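Local atomic coordinates of aspartate-semialdehyde dehydrogenase (Thermus thermophilus, PDB entry 2YV3), a protein that probably catalyses the NADPH-dependent reductive dephosphorylation of L-aspartyl-4-phosphate to L-aspartate-semialdehyde, a step on the pathways to lysine, methionine and threonine. Residues 11-16 with 312-316; 125-130 with 238-242; 74-79 with 90-95; 30-34 with 50-56; 21-27 with 44-48. Residues are numbered along the deposited sequence.

Interaction 1: 11-16 with 312-316; sequences AVGREI and LLKGA
The N-terminal part of the first helix of the Rossmann-type NADP-binding domain, residues 11-16, which follows strand 3-6, packs against 312-316, where the chain returns to that domain after the dimerisation-domain sheet. L312 gives up most surface: its CB points at the helix and its off-rotamer side chain (chi1 -107°, chi2 t) puts CD1 3.5 Å from A11 CB and CD2 3.4 Å from V12 CG2. E15 comes next. With chi1 and chi2 both m, its CG lies 3.3 Å from L312 CD1, so the aliphatic part packs while the carboxylate forms salt bridges with K18 and R236. One turn on, A316 points its CB at the helix, with I16 CA 5.1 Å from A316 CA; V12 CA and L312 CA, 5.8 Å apart, are the other close pair. K314 centres an inverse gamma turn (phi/psi -99/50) between them. A11 and V12 belong to the predicted NADP(+) site, so the contact lies at the cofactor-binding end of the helix. I16, chi1 m and chi2 t, brings CG1 to 3.6 Å from A316 CB.

Interaction 2: 125-130 with 238-242; sequences CTTAIL and HAEAV
Helix 125-130 lies across strand 238-242 of the dimerisation-domain sheet, an alpha-on-beta packing that brings together the predicted catalytic pair, the acyl-thioester cysteine C125 and the proton acceptor H238. The axes approach to 9.3 Å and cross at -64°; nearest CA pairs are T126-H238 (7.0 Å) and L130-E240 (7.8 Å). The strand's alternation turns H238, E240 and V242 toward the helix, while A239 and A241 lie on the other face, where the second subunit packs.

The sulfur-aromatic contact is edge-on: C125, chi1 p, sets SG 4.2 Å from the H238 ring centroid, 89° off its normal, and 3.1 Å from H238 CE1. H238 takes chi1 m. Among polar atoms, E240 (chi1 32°, off-rotamer; chi2 t) carries its carboxylate to the helix: OE2 stands 2.8 Å from T126 O, two acceptors, and 3.5 Å from I129 CG1. T126 OG1 is 3.7 Å from H238 ND1. In the apolar packing, L130 (chi1 t, chi2 p) brings CD1 to 3.2 Å from V242 CG2.

Interaction 3: 74-79 with 90-95; sequences SRAKAL and DNSSAW
W95 NE1 donates to the backbone of helix 74-79, reaching S74 O at 3.1 Å with an N-H...O angle of 139°, and makes a second, weak bond to S74 OG at 3.0 Å (126°). S74 O also accepts from A78 N (3.0 Å), so the indole adds to a bond of the helix itself. This ties helix 70-83 of the Rossmann-type domain to the irregular segment that leaves the C-terminal end of strand 87-90, a strand of the parallel part of its mixed sheet. S74, chi1 t, has OG 3.2 Å from D90 OD2. Inside the loop, S92 OG donates to D90 OD2 in a very short 2.3 Å bond that closes the bend after the strand.

Outward from these bonds, the R75 guanidinium lays one face over A94 CB, 3.2 Å from NH1, and over S93 O, 3.4 Å from NH2 but at too poor an angle for a hydrogen bond. R75-A94 is also the nearest CA pair, at 5.4 Å. S93 points away from the helix; its OG bonds to Y97, and its side chain lies close to R96 of the predicted phosphate site. W95 buries the most surface here. Chi1 m and chi2 102° set its indole beside the helix, near A78 and L79, and R75 O approaches CZ2 of W95 to 3.2 Å.

Interaction 4: 30-34 with 50-56; sequences LRLYA and IPVEPLP
At the apolar centre of this parallel strand pair, from the Rossmann-type sheet, A34 CB packs on V52 CG1 at 3.5 Å and L32 CG on I50 CG2 at 3.8 Å. L32, A34 and V52 share one face of the sheet. Y33 and E53 take the other: the Y33 ring (chi1 m) passes E53, with its CE1 3.5 Å from E53 CB, and Y33 CB meets L55 CD2 at 3.4 Å. L55 continues onto helix 70-83 through I73 and W81.

The strand axes approach to 4.5 Å at 45°, and the register runs L32-V52, Y33-E53, A34-P54, each 4.9 Å between CA atoms. Two good backbone bonds fix it: E53 N to L32 O, 3.0 Å, and A34 N to E53 O, 2.9 Å (164°). L55 N to A34 O, 2.8 Å, is weak. Strand 31-34 also pairs with strand 3-6, and 48-54 with 42-45, so both are interior strands. A34 lies beside S38 and V52 beside T9, residues predicted to bind NADP(+). Toward the splayed N-terminal end a water takes over from direct pairing, donating to P51 O at 3.2 Å and accepting weakly from L32 N at 3.4 Å.

Interaction 5: 21-27 with 44-48; sequences EARNFPL and AFRGE
R46 is tethered to segment 21-27 by both its backbone and its side chain. Its amide N donates to E21 OE1 at 3.3 Å (148°), and its NH2 donates to F25 O at 3.3 Å (134°); both bonds are weak. E21, chi1 and chi2 both t, extends its carboxylate sideways from the helix to the turn. R46 is extended (chi1 m, chi2 and chi3 t), which places F25 O at the edge of the guanidinium, near its plane. Each segment also has backbone bonds of its own. N24 N donates to E21 O at 2.8 Å; F45 N donates to E48 O at 2.7 Å, and E48 N returns a very short 2.4 Å bond to F45 O.

Two motifs account for these patterns. N24, at phi/psi 57/48, ends helix 11-22 of the Rossmann-type domain in a Schellman motif, and F45 to E48 form a type I' turn, with R46 at 41/29 and G47 at 80/-14, joining the antiparallel hairpin strands 42-45 and 48-54. Apolar contacts accompany the two bonds. F45, chi1 t, brings its ring beside the last turn of the helix, with CE1 3.4 Å from E21 CB. E21 and R46 are the nearest CA pair, 6.8 Å apart. L27 CD1 touches the edge of the same phenyl ring, 3.9 Å from F45 CE2.

Interactions 3, 4 and 5 lie within the NADP-binding domain. Interactions 4 and 5 are joined through the sheet, where strands 48-54 and 42-45 are neighbours, and their segments alternate along the chain, with centres about 16 Å apart. Interaction 3 follows them in sequence, about 17 Å from interaction 4 between centres. Interaction 2, in series after these, joins helix 125-141 to the dimerisation-domain sheet, its centre about 31 Å from that of interaction 4. Interaction 1 encloses all four along the chain and shares helix 11-22 with interaction 5. It touches interaction 2 (K314 CG to I129 CG2, 3.6 Å) and interaction 3 (V12 CG2 to N91 ND2, 3.9 Å), so 312-316 lies between the cofactor-binding helix and the helix beginning with the predicted catalytic C125.

Interaction 1: 11-16 with 312-316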
# COMPACT_ATOMS: atom_id res chain seq x y z
N ALA A 11 18.32 -0.04 -15.89
CA ALA A 11 17.05 -0.76 -15.94
C ALA A 11 16.20 -0.25 -17.09
O ALA A 11 15.72 -1.01 -17.91
CB ALA A 11 16.33 -0.59 -14.63
N VAL A 12 16.01 1.05 -17.16
CA VAL A 12 15.24 1.64 -18.23
C VAL A 12 16.00 1.41 -19.55
O VAL A 12 15.46 0.83 -20.50
CB VAL A 12 15.03 3.17 -17.98
CG1 VAL A 12 14.38 3.82 -19.18
CG2 VAL A 12 14.19 3.37 -16.73
N GLY A 13 17.25 1.88 -19.61
CA GLY A 13 18.06 1.72 -20.81
C GLY A 13 18.02 0.31 -21.37
O GLY A 13 17.93 0.09 -22.59
N ARG A 14 18.09 -0.67 -20.48
CA ARG A 14 18.03 -2.06 -20.90
C ARG A 14 16.64 -2.41 -21.42
O ARG A 14 16.52 -3.15 -22.39
CB ARG A 14 18.42 -3.00 -19.76
CG ARG A 14 19.84 -3.49 -19.86
CD ARG A 14 20.14 -4.52 -18.80
NE ARG A 14 21.37 -5.24 -19.12
CZ ARG A 14 22.57 -4.68 -19.22
NH1 ARG A 14 22.71 -3.37 -19.03
NH2 ARG A 14 23.63 -5.42 -19.53
N GLU A 15 15.59 -1.91 -20.78
CA GLU A 15 14.26 -2.20 -21.29
C GLU A 15 14.10 -1.39 -22.57
O GLU A 15 13.46 -1.83 -23.53
CB GLU A 15 13.15 -1.85 -20.28
CG GLU A 15 13.20 -2.63 -18.95
CD GLU A 15 13.41 -4.16 -19.11
OE1 GLU A 15 13.13 -4.91 -18.15
OE2 GLU A 15 13.87 -4.60 -20.18
N ILE A 16 14.70 -0.21 -22.60
CA ILE A 16 14.62 0.63 -23.79
C ILE A 16 15.06 -0.11 -25.05
O ILE A 16 14.61 0.22 -26.14
CB ILE A 16 15.46 1.91 -23.63
CG1 ILE A 16 14.92 2.75 -22.48
CG2 ILE A 16 15.41 2.73 -24.90
CD1 ILE A 16 15.66 4.04 -22.23
N LEU A 312 9.07 -0.36 -15.24
CA LEU A 312 10.16 -0.15 -16.18
C LEU A 312 9.63 0.10 -17.58
O LEU A 312 10.38 0.50 -18.47
CB LEU A 312 11.10 -1.35 -16.21
CG LEU A 312 12.43 -1.04 -15.53
CD1 LEU A 312 13.35 -2.22 -15.64
CD2 LEU A 312 13.06 0.18 -16.19
N LEU A 313 8.35 -0.13 -17.78
CA LEU A 313 7.75 0.08 -19.09
C LEU A 313 7.13 1.47 -19.17
O LEU A 313 6.96 2.02 -20.25
CB LEU A 313 6.72 -1.01 -19.39
CG LEU A 313 7.30 -2.37 -19.81
CD1 LEU A 313 6.20 -3.26 -20.31
CD2 LEU A 313 8.29 -2.18 -20.92
N LYS A 314 6.80 2.04 -18.01
CA LYS A 314 6.26 3.40 -17.98
C LYS A 314 7.46 4.28 -17.64
O LYS A 314 7.48 5.10 -16.72
CB LYS A 314 5.10 3.49 -16.99
CG LYS A 314 3.90 2.62 -17.43
CD LYS A 314 3.61 2.72 -18.95
CE LYS A 314 2.81 3.98 -19.28
NZ LYS A 314 2.74 4.35 -20.73
N GLY A 315 8.48 4.01 -18.43
CA GLY A 315 9.75 4.68 -18.40
C GLY A 315 10.05 4.55 -19.88
O GLY A 315 9.96 5.52 -20.64
N ALA A 316 10.33 3.31 -20.29
CA ALA A 316 10.67 2.99 -21.67
C ALA A 316 9.57 2.87 -22.72
O ALA A 316 9.80 3.22 -23.87
CB ALA A 316 11.53 1.73 -21.69

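Interaction 2: 125-130 with 238-242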
# COMPACT_ATOMS: atom_id res chain seq x y z
N CYS A 125 7.36 7.79 -13.13
CA CYS A 125 6.78 6.46 -13.22
C CYS A 125 5.34 6.53 -12.71
O CYS A 125 4.37 6.40 -13.46
CB CYS A 125 7.59 5.49 -12.37
SG CYS A 125 7.86 6.10 -10.67
N THR A 126 5.24 6.74 -11.40
CA THR A 126 3.98 6.81 -10.70
C THR A 126 2.93 7.66 -11.40
O THR A 126 1.74 7.37 -11.27
CB THR A 126 4.20 7.36 -9.27
OG1 THR A 126 5.17 6.55 -8.59
CG2 THR A 126 2.92 7.31 -8.48
N THR A 127 3.37 8.69 -12.12
CA THR A 127 2.47 9.61 -12.83
C THR A 127 1.96 9.07 -14.16
O THR A 127 0.78 9.20 -14.48
CB THR A 127 3.14 10.98 -13.11
OG1 THR A 127 3.28 11.72 -11.89
CG2 THR A 127 2.31 11.79 -14.07
N ALA A 128 2.86 8.47 -14.93
CA ALA A 128 2.51 7.91 -16.22
C ALA A 128 1.31 6.98 -16.09
O ALA A 128 0.21 7.30 -16.57
CB ALA A 128 3.69 7.15 -16.80
N ILE A 129 1.49 5.84 -15.42
CA ILE A 129 0.38 4.90 -15.28
C ILE A 129 -0.86 5.55 -14.69
O ILE A 129 -1.94 5.42 -15.26
CB ILE A 129 0.77 3.63 -14.46
CG1 ILE A 129 0.10 3.65 -13.08
CG2 ILE A 129 2.29 3.49 -14.38
CD1 ILE A 129 -0.46 2.32 -12.67
N LEU A 130 -0.74 6.26 -13.57
CA LEU A 130 -1.91 6.90 -12.99
C LEU A 130 -2.67 7.76 -14.01
O LEU A 130 -3.88 7.91 -13.90
CB LEU A 130 -1.51 7.78 -11.80
CG LEU A 130 -2.68 8.42 -11.03
CD1 LEU A 130 -3.70 7.33 -10.67
CD2 LEU A 130 -2.19 9.15 -9.79
N HIS A 238 4.31 -1.06 -10.17
CA HIS A 238 3.78 -0.05 -9.25
C HIS A 238 2.27 -0.15 -9.01
O HIS A 238 1.50 -0.21 -9.94
CB HIS A 238 4.05 1.36 -9.78
CG HIS A 238 5.43 1.88 -9.48
ND1 HIS A 238 5.86 3.11 -9.91
CD2 HIS A 238 6.46 1.33 -8.80
CE1 HIS A 238 7.11 3.30 -9.51
NE2 HIS A 238 7.50 2.23 -8.84
N ALA A 239 1.86 -0.14 -7.74
CA ALA A 239 0.44 -0.19 -7.40
C ALA A 239 0.01 1.15 -6.77
O ALA A 239 0.80 1.80 -6.09
CB ALA A 239 0.18 -1.31 -6.44
N GLU A 240 -1.22 1.56 -7.01
CA GLU A 240 -1.68 2.81 -6.41
C GLU A 240 -3.19 2.93 -6.23
O GLU A 240 -3.92 3.14 -7.20
CB GLU A 240 -1.12 4.03 -7.18
CG GLU A 240 -0.94 3.81 -8.68
CD GLU A 240 -0.57 5.09 -9.43
OE1 GLU A 240 -1.40 6.04 -9.44
OE2 GLU A 240 0.53 5.15 -10.00
N ALA A 241 -3.65 2.78 -5.00
CA ALA A 241 -5.07 2.89 -4.71
C ALA A 241 -5.46 4.34 -4.93
O ALA A 241 -4.99 5.23 -4.22
CB ALA A 241 -5.36 2.49 -3.26
N VAL A 242 -6.31 4.57 -5.93
CA VAL A 242 -6.72 5.92 -6.28
C VAL A 242 -8.13 6.28 -5.82
O VAL A 242 -8.97 5.42 -5.60
CB VAL A 242 -6.58 6.12 -7.80
CG1 VAL A 242 -6.93 7.55 -8.20
CG2 VAL A 242 -5.17 5.77 -8.23

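Interaction 3: 74-79 with 90-95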
# COMPACT_ATOMS: atom_id res chain seq x y z
N SER A 74 22.04 14.55 -18.05
CA SER A 74 20.99 15.19 -18.83
C SER A 74 20.92 16.69 -18.65
O SER A 74 20.76 17.43 -19.61
CB SER A 74 19.62 14.62 -18.50
OG SER A 74 18.63 15.45 -19.06
N ARG A 75 21.02 17.14 -17.40
CA ARG A 75 20.97 18.57 -17.13
C ARG A 75 22.13 19.16 -17.92
O ARG A 75 22.01 20.23 -18.51
CB ARG A 75 21.16 18.84 -15.63
CG ARG A 75 20.39 20.03 -15.09
CD ARG A 75 18.88 19.73 -14.98
NE ARG A 75 18.44 19.31 -13.63
CZ ARG A 75 18.72 18.13 -13.06
NH1 ARG A 75 19.42 17.23 -13.72
NH2 ARG A 75 18.30 17.87 -11.83
N ALA A 76 23.22 18.41 -17.95
CA ALA A 76 24.46 18.79 -18.63
C ALA A 76 24.52 18.67 -20.17
O ALA A 76 25.19 19.47 -20.82
CB ALA A 76 25.63 18.02 -18.01
N LYS A 77 23.82 17.69 -20.74
CA LYS A 77 23.86 17.46 -22.20
C LYS A 77 22.65 17.79 -23.06
O LYS A 77 22.79 17.98 -24.26
CB LYS A 77 24.24 16.00 -22.50
CG LYS A 77 25.43 15.47 -21.72
CD LYS A 77 26.69 16.26 -21.99
CE LYS A 77 27.78 15.74 -21.13
NZ LYS A 77 27.19 15.47 -19.80
N ALA A 78 21.46 17.82 -22.47
CA ALA A 78 20.25 18.10 -23.25
C ALA A 78 20.46 19.03 -24.45
O ALA A 78 20.49 18.57 -25.60
CB ALA A 78 19.17 18.66 -22.35
N LEU A 79 20.59 20.32 -24.19
CA LEU A 79 20.78 21.30 -25.26
C LEU A 79 21.87 20.92 -26.26
O LEU A 79 21.65 20.98 -27.48
CB LEU A 79 21.08 22.67 -24.67
CG LEU A 79 20.05 23.35 -23.79
CD1 LEU A 79 18.72 23.50 -24.53
CD2 LEU A 79 19.89 22.55 -22.52
N ASP A 90 14.04 12.63 -22.53
CA ASP A 90 14.74 12.30 -21.31
C ASP A 90 13.79 11.74 -20.24
O ASP A 90 12.77 12.34 -19.95
CB ASP A 90 15.44 13.56 -20.80
CG ASP A 90 16.14 13.35 -19.47
OD1 ASP A 90 17.04 12.48 -19.39
OD2 ASP A 90 15.79 14.05 -18.49
N ASN A 91 14.14 10.58 -19.67
CA ASN A 91 13.33 9.98 -18.61
C ASN A 91 13.74 10.51 -17.23
O ASN A 91 13.21 10.07 -16.20
CB ASN A 91 13.46 8.46 -18.58
CG ASN A 91 12.71 7.83 -17.40
OD1 ASN A 91 11.49 7.92 -17.30
ND2 ASN A 91 13.45 7.20 -16.49
N SER A 92 14.69 11.43 -17.20
CA SER A 92 15.14 11.96 -15.93
C SER A 92 14.29 13.16 -15.59
O SER A 92 13.45 13.58 -16.39
CB SER A 92 16.61 12.40 -16.00
OG SER A 92 16.72 13.75 -16.40
N SER A 93 14.51 13.70 -14.40
CA SER A 93 13.79 14.89 -13.96
C SER A 93 14.85 15.97 -13.93
O SER A 93 15.51 16.19 -12.91
CB SER A 93 13.20 14.70 -12.56
OG SER A 93 12.23 15.70 -12.33
N ALA A 94 15.05 16.59 -15.08
CA ALA A 94 16.05 17.62 -15.23
C ALA A 94 15.40 18.75 -16.00
O ALA A 94 15.62 19.92 -15.70
CB ALA A 94 17.24 17.09 -15.99
N TRP A 95 14.58 18.38 -16.99
CA TRP A 95 13.89 19.36 -17.82
C TRP A 95 12.35 19.34 -17.68
O TRP A 95 11.66 20.14 -18.30
CB TRP A 95 14.27 19.14 -19.28
CG TRP A 95 15.73 19.05 -19.49
CD1 TRP A 95 16.47 17.92 -19.67
CD2 TRP A 95 16.65 20.14 -19.49
NE1 TRP A 95 17.79 18.24 -19.78
CE2 TRP A 95 17.94 19.60 -19.67
CE3 TRP A 95 16.52 21.53 -19.35
CZ2 TRP A 95 19.09 20.38 -19.73
CZ3 TRP A 95 17.67 22.32 -19.41
CH2 TRP A 95 18.94 21.74 -19.59

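Interaction 4: 30-34 with 50-56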
# COMPACT_ATOMS: atom_id res chain seq x y z
N LEU A 30 22.29 2.47 -34.55
CA LEU A 30 22.09 1.85 -33.26
C LEU A 30 23.25 2.32 -32.37
O LEU A 30 24.35 1.78 -32.47
CB LEU A 30 22.14 0.33 -33.44
CG LEU A 30 23.46 -0.30 -33.97
CD1 LEU A 30 23.31 -1.80 -33.99
CD2 LEU A 30 23.81 0.21 -35.37
N ARG A 31 23.00 3.32 -31.53
CA ARG A 31 24.04 3.84 -30.64
C ARG A 31 23.72 3.81 -29.15
O ARG A 31 22.78 4.44 -28.68
CB ARG A 31 24.41 5.26 -31.06
CG ARG A 31 25.10 5.35 -32.41
CD ARG A 31 25.34 6.78 -32.79
NE ARG A 31 26.21 6.90 -33.95
CZ ARG A 31 27.53 6.76 -33.92
NH1 ARG A 31 28.15 6.50 -32.78
NH2 ARG A 31 28.23 6.87 -35.04
N LEU A 32 24.53 3.06 -28.40
CA LEU A 32 24.38 2.93 -26.97
C LEU A 32 25.44 3.74 -26.25
O LEU A 32 26.63 3.63 -26.55
CB LEU A 32 24.51 1.47 -26.58
CG LEU A 32 23.54 0.54 -27.30
CD1 LEU A 32 23.48 -0.78 -26.49
CD2 LEU A 32 22.15 1.20 -27.44
N TYR A 33 25.02 4.57 -25.30
CA TYR A 33 25.94 5.42 -24.57
C TYR A 33 25.79 5.34 -23.04
O TYR A 33 24.69 5.37 -22.50
CB TYR A 33 25.76 6.87 -25.02
CG TYR A 33 26.35 7.18 -26.38
CD1 TYR A 33 27.74 7.29 -26.55
CD2 TYR A 33 25.53 7.38 -27.49
CE1 TYR A 33 28.29 7.58 -27.78
CE2 TYR A 33 26.08 7.68 -28.73
CZ TYR A 33 27.46 7.78 -28.86
OH TYR A 33 28.02 8.06 -30.09
N ALA A 34 26.92 5.25 -22.35
CA ALA A 34 26.94 5.19 -20.90
C ALA A 34 28.06 6.09 -20.41
O ALA A 34 28.94 6.46 -21.18
CB ALA A 34 27.17 3.76 -20.42
N ILE A 50 25.93 -5.36 -29.40
CA ILE A 50 26.26 -3.96 -29.68
C ILE A 50 27.08 -3.36 -28.55
O ILE A 50 26.79 -3.59 -27.38
CB ILE A 50 24.98 -3.12 -29.86
CG1 ILE A 50 24.24 -3.56 -31.13
CG2 ILE A 50 25.31 -1.64 -29.90
CD1 ILE A 50 25.14 -3.78 -32.32
N PRO A 51 28.12 -2.57 -28.90
CA PRO A 51 29.00 -1.92 -27.93
C PRO A 51 28.35 -0.75 -27.23
O PRO A 51 27.32 -0.25 -27.68
CB PRO A 51 30.19 -1.50 -28.79
CG PRO A 51 29.52 -1.12 -30.08
CD PRO A 51 28.52 -2.24 -30.28
N VAL A 52 28.95 -0.31 -26.12
CA VAL A 52 28.47 0.81 -25.31
C VAL A 52 29.56 1.87 -25.18
O VAL A 52 30.47 1.71 -24.39
CB VAL A 52 28.07 0.36 -23.88
CG1 VAL A 52 27.52 1.55 -23.08
CG2 VAL A 52 27.03 -0.75 -23.95
N GLU A 53 29.45 2.94 -25.94
CA GLU A 53 30.45 3.99 -25.90
C GLU A 53 30.27 4.88 -24.69
O GLU A 53 29.15 5.12 -24.24
CB GLU A 53 30.34 4.86 -27.15
CG GLU A 53 30.17 4.06 -28.41
CD GLU A 53 31.08 2.85 -28.43
OE1 GLU A 53 32.32 3.04 -28.43
OE2 GLU A 53 30.54 1.72 -28.43
N PRO A 54 31.38 5.36 -24.11
CA PRO A 54 31.22 6.23 -22.95
C PRO A 54 30.86 7.57 -23.55
O PRO A 54 31.20 7.84 -24.69
CB PRO A 54 32.59 6.21 -22.30
CG PRO A 54 33.51 6.05 -23.49
CD PRO A 54 32.80 5.02 -24.33
N LEU A 55 30.16 8.42 -22.80
CA LEU A 55 29.78 9.71 -23.33
C LEU A 55 30.93 10.68 -23.51
O LEU A 55 31.67 10.95 -22.57
CB LEU A 55 28.69 10.34 -22.46
CG LEU A 55 27.30 9.87 -22.88
CD1 LEU A 55 26.24 10.76 -22.23
CD2 LEU A 55 27.18 9.93 -24.39
N PRO A 56 31.10 11.20 -24.75
CA PRO A 56 32.13 12.15 -25.18
C PRO A 56 31.74 13.61 -25.01
O PRO A 56 30.76 14.06 -25.59
CB PRO A 56 32.31 11.81 -26.65
CG PRO A 56 30.91 11.50 -27.07
CD PRO A 56 30.41 10.62 -25.92
O HOH W 1 27.18 1.78 -30.16

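Interaction 5: 21-27 with 44-48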
# COMPACT_ATOMS: atom_id res chain seq x y z
N GLU A 21 12.87 -2.84 -29.61
CA GLU A 21 12.97 -3.98 -30.48
C GLU A 21 11.54 -4.49 -30.76
O GLU A 21 11.14 -4.64 -31.92
CB GLU A 21 13.78 -5.05 -29.77
CG GLU A 21 14.09 -6.26 -30.58
CD GLU A 21 14.85 -7.30 -29.78
OE1 GLU A 21 15.85 -6.94 -29.12
OE2 GLU A 21 14.45 -8.48 -29.82
N ALA A 22 10.78 -4.70 -29.69
CA ALA A 22 9.41 -5.23 -29.74
C ALA A 22 8.37 -4.45 -30.50
O ALA A 22 7.35 -5.00 -30.89
CB ALA A 22 8.89 -5.47 -28.31
N ARG A 23 8.60 -3.15 -30.68
CA ARG A 23 7.66 -2.31 -31.42
C ARG A 23 8.16 -2.24 -32.85
O ARG A 23 7.57 -1.57 -33.69
CB ARG A 23 7.62 -0.89 -30.86
CG ARG A 23 7.42 -0.79 -29.36
CD ARG A 23 6.30 0.18 -29.02
NE ARG A 23 5.07 -0.55 -28.71
CZ ARG A 23 3.86 -0.00 -28.64
NH1 ARG A 23 3.69 1.29 -28.86
NH2 ARG A 23 2.82 -0.76 -28.33
N ASN A 24 9.27 -2.93 -33.10
CA ASN A 24 9.91 -2.94 -34.40
C ASN A 24 10.22 -1.52 -34.77
O ASN A 24 9.91 -1.08 -35.88
CB ASN A 24 8.99 -3.55 -35.47
CG ASN A 24 8.49 -4.93 -35.10
OD1 ASN A 24 7.56 -5.08 -34.31
ND2 ASN A 24 9.12 -5.96 -35.68
N PHE A 25 10.82 -0.77 -33.84
CA PHE A 25 11.16 0.62 -34.11
C PHE A 25 12.19 0.64 -35.23
O PHE A 25 13.29 0.12 -35.09
CB PHE A 25 11.71 1.32 -32.87
CG PHE A 25 11.67 2.83 -32.97
CD1 PHE A 25 12.72 3.53 -33.56
CD2 PHE A 25 10.55 3.54 -32.53
CE1 PHE A 25 12.64 4.93 -33.72
CE2 PHE A 25 10.47 4.93 -32.67
CZ PHE A 25 11.51 5.62 -33.27
N PRO A 26 11.83 1.27 -36.36
CA PRO A 26 12.64 1.41 -37.56
C PRO A 26 13.82 2.35 -37.41
O PRO A 26 13.70 3.53 -37.70
CB PRO A 26 11.65 1.95 -38.58
CG PRO A 26 10.87 2.92 -37.74
CD PRO A 26 10.62 2.11 -36.45
N LEU A 27 14.94 1.83 -36.94
CA LEU A 27 16.12 2.68 -36.84
C LEU A 27 16.89 2.54 -38.15
O LEU A 27 16.37 2.00 -39.13
CB LEU A 27 17.00 2.28 -35.63
CG LEU A 27 17.24 0.84 -35.15
CD1 LEU A 27 16.22 0.46 -34.09
CD2 LEU A 27 17.21 -0.10 -36.34
N ALA A 44 22.57 -6.48 -25.99
CA ALA A 44 22.11 -7.30 -27.09
C ALA A 44 20.87 -6.72 -27.71
O ALA A 44 19.93 -6.31 -27.01
CB ALA A 44 21.82 -8.71 -26.60
N PHE A 45 20.86 -6.69 -29.03
CA PHE A 45 19.74 -6.16 -29.76
C PHE A 45 19.53 -7.06 -30.96
O PHE A 45 20.50 -7.56 -31.54
CB PHE A 45 20.05 -4.72 -30.18
CG PHE A 45 18.86 -3.96 -30.65
CD1 PHE A 45 17.71 -3.89 -29.85
CD2 PHE A 45 18.87 -3.30 -31.86
CE1 PHE A 45 16.60 -3.18 -30.27
CE2 PHE A 45 17.77 -2.59 -32.29
CZ PHE A 45 16.62 -2.53 -31.50
N ARG A 46 18.28 -7.27 -31.35
CA ARG A 46 17.98 -8.13 -32.48
C ARG A 46 18.89 -9.39 -32.45
O ARG A 46 19.19 -10.00 -33.50
CB ARG A 46 18.13 -7.34 -33.77
CG ARG A 46 17.08 -6.25 -33.93
CD ARG A 46 17.13 -5.60 -35.32
NE ARG A 46 16.00 -4.69 -35.57
CZ ARG A 46 16.04 -3.36 -35.45
NH1 ARG A 46 17.16 -2.76 -35.09
NH2 ARG A 46 14.95 -2.64 -35.68
N GLY A 47 19.29 -9.78 -31.24
CA GLY A 47 20.13 -10.95 -31.05
C GLY A 47 21.57 -10.63 -31.33
O GLY A 47 22.49 -11.39 -30.99
N GLU A 48 21.77 -9.49 -31.97
CA GLU A 48 23.10 -9.04 -32.33
C GLU A 48 23.69 -8.25 -31.16
O GLU A 48 22.99 -7.48 -30.48
CB GLU A 48 23.01 -8.17 -33.59
CG GLU A 48 21.93 -8.68 -34.57
CD GLU A 48 21.46 -7.61 -35.56
OE1 GLU A 48 21.12 -6.49 -35.13
OE2 GLU A 48 21.43 -7.91 -36.78